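Local atomic coordinates of Sel1 repeat family protein (Pseudomonas aeruginosa, PDB entry 6LCH), a protein that probably serves as an immunity protein that binds and neutralises the type VI secretion effector PldB, protecting the bacterium from its toxicity. Residues 60-65 against 89-94. Numbering follows the deposited sequence.
Sequences KAMHNL and QKMIDL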
# COMPACT_ATOMS: atom_id res chain seq x y z
N LYS A 60 -12.99 6.22 3.63
CA LYS A 60 -12.16 5.18 4.22
C LYS A 60 -13.01 4.18 5.00
O LYS A 60 -12.72 2.98 5.01
CB LYS A 60 -11.09 5.79 5.12
CG LYS A 60 -9.95 6.42 4.34
CD LYS A 60 -9.32 7.56 5.10
CE LYS A 60 -8.04 8.02 4.42
NZ LYS A 60 -6.93 7.05 4.62
N ALA A 61 -14.08 4.66 5.63
CA ALA A 61 -15.01 3.75 6.30
C ALA A 61 -15.67 2.81 5.30
O ALA A 61 -15.87 1.62 5.59
CB ALA A 61 -16.06 4.54 7.06
N MET A 62 -16.03 3.32 4.11
CA MET A 62 -16.57 2.47 3.06
C MET A 62 -15.56 1.42 2.63
O MET A 62 -15.90 0.25 2.44
CB MET A 62 -16.99 3.32 1.86
CG MET A 62 -18.16 4.22 2.11
SD MET A 62 -18.71 5.01 0.59
CE MET A 62 -17.43 6.19 0.28
N HIS A 63 -14.31 1.84 2.44
CA HIS A 63 -13.26 0.91 2.05
C HIS A 63 -13.04 -0.15 3.12
O HIS A 63 -13.04 -1.35 2.83
CB HIS A 63 -11.97 1.69 1.77
CG HIS A 63 -10.77 0.82 1.58
ND1 HIS A 63 -10.43 0.27 0.36
CD2 HIS A 63 -9.81 0.42 2.45
CE1 HIS A 63 -9.33 -0.44 0.49
NE2 HIS A 63 -8.93 -0.37 1.75
N ASN A 64 -12.87 0.27 4.38
CA ASN A 64 -12.61 -0.68 5.45
C ASN A 64 -13.78 -1.64 5.64
O ASN A 64 -13.58 -2.84 5.84
CB ASN A 64 -12.33 0.05 6.76
CG ASN A 64 -10.91 0.56 6.84
OD1 ASN A 64 -10.24 0.74 5.82
ND2 ASN A 64 -10.44 0.80 8.06
N LEU A 65 -15.01 -1.13 5.59
CA LEU A 65 -16.17 -1.98 5.80
C LEU A 65 -16.33 -2.99 4.67
O LEU A 65 -16.59 -4.17 4.91
CB LEU A 65 -17.43 -1.13 5.96
CG LEU A 65 -18.72 -1.91 6.22
CD1 LEU A 65 -18.54 -2.83 7.41
CD2 LEU A 65 -19.88 -0.95 6.42
N GLN A 89 -19.59 1.22 -5.03
CA GLN A 89 -20.28 2.14 -5.92
C GLN A 89 -20.54 3.50 -5.26
O GLN A 89 -20.53 4.53 -5.95
CB GLN A 89 -21.60 1.53 -6.40
CG GLN A 89 -22.33 2.36 -7.46
CD GLN A 89 -21.47 2.62 -8.68
OE1 GLN A 89 -20.86 1.70 -9.23
NE2 GLN A 89 -21.43 3.87 -9.12
N LYS A 90 -20.77 3.51 -3.95
CA LYS A 90 -20.89 4.79 -3.25
C LYS A 90 -19.58 5.55 -3.28
O LYS A 90 -19.57 6.78 -3.38
CB LYS A 90 -21.36 4.56 -1.82
CG LYS A 90 -22.78 4.00 -1.72
CD LYS A 90 -23.01 3.31 -0.37
CE LYS A 90 -24.06 2.21 -0.49
NZ LYS A 90 -25.37 2.72 -0.98
N MET A 91 -18.45 4.84 -3.20
CA MET A 91 -17.15 5.48 -3.34
C MET A 91 -16.99 6.10 -4.72
O MET A 91 -16.51 7.23 -4.86
CB MET A 91 -16.03 4.47 -3.10
CG MET A 91 -15.99 3.91 -1.70
SD MET A 91 -14.40 3.20 -1.30
CE MET A 91 -14.80 1.52 -1.25
N ILE A 92 -17.38 5.35 -5.75
CA ILE A 92 -17.30 5.84 -7.12
C ILE A 92 -18.24 7.03 -7.31
O ILE A 92 -17.90 8.00 -8.00
CB ILE A 92 -17.60 4.69 -8.10
CG1 ILE A 92 -16.41 3.72 -8.15
CG2 ILE A 92 -17.94 5.23 -9.47
CD1 ILE A 92 -16.63 2.54 -9.08
N ASP A 93 -19.42 6.98 -6.69
CA ASP A 93 -20.37 8.09 -6.79
C ASP A 93 -19.75 9.40 -6.32
O ASP A 93 -20.07 10.46 -6.86
CB ASP A 93 -21.62 7.79 -5.96
CG ASP A 93 -22.54 6.80 -6.63
OD1 ASP A 93 -22.29 6.45 -7.80
OD2 ASP A 93 -23.51 6.36 -5.98
N LEU A 94 -18.87 9.34 -5.33
CA LEU A 94 -18.12 10.49 -4.85
C LEU A 94 -16.83 10.71 -5.63
O LEU A 94 -16.04 11.59 -5.25
CB LEU A 94 -17.82 10.35 -3.36
CG LEU A 94 -19.01 10.27 -2.40
CD1 LEU A 94 -18.54 9.85 -1.02
CD2 LEU A 94 -19.74 11.61 -2.35
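Met-62 and Met-91 meet between the two antiparallel helices of a Sel1 repeat, an antiparallel helical hairpin of the TPR clan. Helix 59-70 is the first helix and helix 81-93 the second. Their local axes run 9.9 Å apart at 158°. The two methionine side chains slide past each other in opposite directions.

Met-62 can be followed outward from its backbone. Its CB meets CG of Met-91 at 3.7 Å. Beyond its CG, the sulfur SD of Met-62 packs on CB of Lys-90 at 3.6 Å, where the two side chains cross at about a right angle. The same SD lies 3.7 Å from CG of Met-91. The chain is extended up to the sulfur and then bends (chi3 -72°). This turns the methyl CE onto Met-91 and toward Leu-94. CE of Met-62 lies only 3.3 Å from CG of Met-91, tighter than usual for two carbons. The same methyl also touches CD1 of Leu-94, the first residue beyond helix 81-93.

The imidazole of His-63 leads away from helix 81-93. Its ND1 is hydrogen-bonded to Asp-102 of helix 97-107, the helix that follows, and Met-91 also touches Asp-102. Met-62 also packs on Ala-54 of helix 43-55. The two methionines are buried, whereas Lys-90 and Leu-94 lie at the exposed margin.

The side-chain contacts between the two helices are carbon to carbon or carbon to sulfur. Met-91 reaches back the other way, toward the backbone of the first helix. Its SD lies beside the backbone N of His-63, at 4.0 Å. Its methyl CE sits 3.7 Å from CA of His-63.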